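DNA repair protein rad60 (Schizosaccharomyces pombe, PDB 3GOE) is required for recombinational repair of DNA double-strand breaks, may work with the Smc5-Smc6 complex, and is represented here by its SUMO-like domain. Local coordinates at residues L9-L14 against E72-V77. Numbering follows the deposited sequence.
Sequences LITLLL and EDEDQV
Asp73 OD2 accepts the backbone N-H of Thr11 at 2.8 Å in an almost straight bond (177°), its CG having been set anti to the backbone N (chi1 -173°). The neighbouring backbone bonds continue the pairing: Glu74 N to Thr11 O at 2.7 Å, Leu13 N to Asp75 O, and Val77 N to Leu13 O. The last two belong to the parallel register of strands 9-16 and 76-80, whereas the Glu74 N-Thr11 O bond ties the type II turn of Glu72-Asp75 to the strand. Within that turn, Asp75 OD2 receives Glu72 N from above the carboxylate plane.

One water lies within hydrogen-bonding distance of Thr11 OG1, Asp73 OD2 and Glu74 OE2, although it has too few protons to serve every acceptor around it at once; Glu74 OE1 forms a salt bridge with Arg23.

On the face carrying Leu14 and Val77, Val77 CG2 presses tightly on Leu14 CD1 (3.4 Å), and Tyr39 and Phe55 extend the packing. Other methyls lie against backbone carbonyl groups of the turn: Leu12 CD2 reaches Glu72 O and Asp75 O, both at 3.6 Å, and Ile10 CD1 sits 4.0 Å from Glu72 C. Val28 and Val66 also pack on Ile10; an alanine here would probably open a gap beside the Glu72-Asp73 backbone and leave both valines less well packed.

In this ubiquitin-like fold, the N-terminal and last strands are thus neighbours at the middle of the sheet, and the Asp73 carboxylate appears to stand in for a strand carbonyl, extending the hydrogen bonding into the turn.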
ATOM      1  N   LEU A   9      -2.953  -6.493 -10.492  1.00  9.67           N
ATOM      2  CA  LEU A   9      -2.045  -6.404  -9.338  1.00 10.33           C
ATOM      3  C   LEU A   9      -0.804  -5.596  -9.643  1.00 11.40           C
ATOM      4  O   LEU A   9      -0.246  -5.655 -10.750  1.00 14.23           O
ATOM      5  CB  LEU A   9      -1.570  -7.800  -8.865  1.00 10.58           C
ATOM      6  CG  LEU A   9      -2.636  -8.753  -8.401  1.00 10.58           C
ATOM      7  CD1 LEU A   9      -1.966  -9.997  -7.862  1.00 11.36           C
ATOM      8  CD2 LEU A   9      -3.565  -8.188  -7.369  1.00 12.26           C
ATOM      9  N   ILE A  10      -0.327  -4.898  -8.617  1.00 10.99           N
ATOM     10  CA  ILE A  10       1.071  -4.433  -8.587  1.00 11.81           C
ATOM     11  C   ILE A  10       1.711  -4.980  -7.301  1.00 11.54           C
ATOM     12  O   ILE A  10       1.050  -5.198  -6.286  1.00 13.24           O
ATOM     13  CB  ILE A  10       1.210  -2.907  -8.677  1.00 12.47           C
ATOM     14  CG1 ILE A  10       0.573  -2.145  -7.516  1.00 12.99           C
ATOM     15  CG2 ILE A  10       0.703  -2.410 -10.074  1.00 13.50           C
ATOM     16  CD1 ILE A  10       0.829  -0.655  -7.568  1.00 15.16           C
ATOM     17  N   THR A  11       3.026  -5.179  -7.367  1.00 11.57           N
ATOM     18  CA  THR A  11       3.802  -5.568  -6.204  1.00 11.65           C
ATOM     19  C   THR A  11       4.363  -4.303  -5.545  1.00 10.78           C
ATOM     20  O   THR A  11       4.953  -3.484  -6.254  1.00 12.40           O
ATOM     21  CB  THR A  11       4.905  -6.569  -6.569  1.00 13.47           C
ATOM     22  OG1 THR A  11       4.312  -7.684  -7.208  1.00 17.42           O
ATOM     23  CG2 THR A  11       5.658  -7.050  -5.324  1.00 15.78           C
ATOM     24  N   LEU A  12       4.234  -4.184  -4.245  1.00 11.09           N
ATOM     25  CA  LEU A  12       4.758  -3.070  -3.468  1.00 10.65           C
ATOM     26  C   LEU A  12       5.559  -3.598  -2.306  1.00 10.65           C
ATOM     27  O   LEU A  12       5.174  -4.571  -1.663  1.00 12.51           O
ATOM     28  CB  LEU A  12       3.636  -2.164  -2.950  1.00 11.44           C
ATOM     29  CG  LEU A  12       2.829  -1.435  -3.987  1.00 11.83           C
ATOM     30  CD1 LEU A  12       1.592  -0.772  -3.316  1.00 14.83           C
ATOM     31  CD2 LEU A  12       3.622  -0.415  -4.807  1.00 13.24           C
ATOM     32  N   LEU A  13       6.653  -2.908  -1.981  1.00 10.36           N
ATOM     33  CA  LEU A  13       7.406  -3.157  -0.779  1.00  9.90           C
ATOM     34  C   LEU A  13       6.997  -2.140   0.273  1.00  9.46           C
ATOM     35  O   LEU A  13       7.135  -0.938   0.070  1.00 11.22           O
ATOM     36  CB  LEU A  13       8.888  -3.069  -1.048  1.00 11.64           C
ATOM     37  CG  LEU A  13       9.803  -3.154   0.165  1.00 13.19           C
ATOM     38  CD1 LEU A  13       9.654  -4.450   0.890  1.00 13.66           C
ATOM     39  CD2 LEU A  13      11.226  -2.923  -0.304  1.00 16.96           C
ATOM     40  N   LEU A  14       6.472  -2.631   1.386  1.00  9.77           N
ATOM     41  CA  LEU A  14       6.090  -1.793   2.545  1.00  9.67           C
ATOM     42  C   LEU A  14       7.164  -1.970   3.622  1.00  9.74           C
ATOM     43  O   LEU A  14       7.298  -3.029   4.207  1.00 11.90           O
ATOM     44  CB  LEU A  14       4.718  -2.156   3.071  1.00  9.60           C
ATOM     45  CG  LEU A  14       3.544  -1.462   2.386  1.00 11.82           C
ATOM     46  CD1 LEU A  14       3.529  -1.707   0.892  1.00 15.40           C
ATOM     47  CD2 LEU A  14       2.232  -1.784   3.028  1.00 11.95           C
ATOM     48  N   GLU A  72       3.545   2.601  -8.756  1.00 14.32           N
ATOM     49  CA  GLU A  72       3.708   1.684  -9.848  1.00 14.59           C
ATOM     50  C   GLU A  72       4.287   0.355  -9.318  1.00 13.08           C
ATOM     51  O   GLU A  72       4.764   0.257  -8.182  1.00 13.03           O
ATOM     52  CB  GLU A  72       4.669   2.241 -10.911  1.00 20.14           C
ATOM     53  CG  GLU A  72       4.151   3.541 -11.538  1.00 28.39           C
ATOM     54  CD  GLU A  72       5.252   4.337 -12.212  1.00 48.98           C
ATOM     55  OE1 GLU A  72       6.379   3.808 -12.412  1.00 66.87           O
ATOM     56  OE2 GLU A  72       5.058   5.514 -12.584  1.00 76.71           O
ATOM     57  N   ASP A  73       4.240  -0.644 -10.158  1.00 13.51           N
ATOM     58  CA  ASP A  73       4.770  -1.908  -9.798  1.00 12.64           C
ATOM     59  C   ASP A  73       6.230  -1.832  -9.336  1.00 13.21           C
ATOM     60  O   ASP A  73       7.059  -1.164  -9.960  1.00 17.05           O
ATOM     61  CB  ASP A  73       4.648  -2.816 -11.038  1.00 14.82           C
ATOM     62  CG  ASP A  73       5.027  -4.254 -10.734  1.00 14.07           C
ATOM     63  OD1 ASP A  73       5.917  -4.805 -11.403  1.00 22.26           O
ATOM     64  OD2 ASP A  73       4.431  -4.851  -9.822  1.00 16.50           O
ATOM     65  N   GLU A  74       6.536  -2.497  -8.230  1.00 12.50           N
ATOM     66  CA  GLU A  74       7.830  -2.582  -7.585  1.00 14.15           C
ATOM     67  C   GLU A  74       8.213  -1.300  -6.845  1.00 14.78           C
ATOM     68  O   GLU A  74       9.350  -1.186  -6.399  1.00 19.39           O
ATOM     69  CB  GLU A  74       8.939  -3.088  -8.539  1.00 19.78           C
ATOM     70  CG  GLU A  74       8.660  -4.504  -9.013  1.00 25.45           C
ATOM     71  CD  GLU A  74       8.842  -5.708  -8.150  1.00 31.44           C
ATOM     72  OE1 GLU A  74       9.227  -5.600  -6.956  1.00 31.42           O
ATOM     73  OE2 GLU A  74       8.611  -6.879  -8.622  1.00 45.19           O
ATOM     74  N   ASP A  75       7.300  -0.338  -6.645  1.00 12.88           N
ATOM     75  CA  ASP A  75       7.546   0.779  -5.825  1.00 13.20           C
ATOM     76  C   ASP A  75       7.601   0.386  -4.335  1.00 12.55           C
ATOM     77  O   ASP A  75       7.159  -0.705  -3.957  1.00 13.41           O
ATOM     78  CB  ASP A  75       6.552   1.910  -6.033  1.00 14.35           C
ATOM     79  CG  ASP A  75       6.881   2.776  -7.213  1.00 16.28           C
ATOM     80  OD1 ASP A  75       8.044   2.845  -7.666  1.00 26.31           O
ATOM     81  OD2 ASP A  75       5.948   3.476  -7.730  1.00 18.08           O
ATOM     82  N   GLN A  76       8.180   1.305  -3.564  1.00 12.96           N
ATOM     83  CA  GLN A  76       8.311   1.097  -2.150  1.00 12.07           C
ATOM     84  C   GLN A  76       7.679   2.266  -1.399  1.00 10.90           C
ATOM     85  O   GLN A  76       7.721   3.377  -1.872  1.00 12.65           O
ATOM     86  CB  GLN A  76       9.745   0.877  -1.705  1.00 15.32           C
ATOM     87  CG  GLN A  76      10.681   1.955  -2.090  1.00 16.36           C
ATOM     88  CD  GLN A  76      12.107   1.394  -2.003  1.00 20.89           C
ATOM     89  OE1 GLN A  76      12.489   0.798  -1.012  1.00 24.72           O
ATOM     90  NE2 GLN A  76      12.939   1.635  -3.044  1.00 24.36           N
ATOM     91  N   VAL A  77       7.070   1.926  -0.272  1.00 10.62           N
ATOM     92  CA  VAL A  77       6.433   2.902   0.600  1.00 10.83           C
ATOM     93  C   VAL A  77       6.863   2.618   2.043  1.00 10.57           C
ATOM     94  O   VAL A  77       7.291   1.536   2.407  1.00 13.16           O
ATOM     95  CB  VAL A  77       4.902   2.907   0.512  1.00 14.08           C
ATOM     96  CG1 VAL A  77       4.428   3.220  -0.899  1.00 16.92           C
ATOM     97  CG2 VAL A  77       4.459   1.565   0.994  1.00 20.65           C
TER
HETATM   98  O   HOH W   1       5.831  -7.420  -9.585  1.00 30.81           O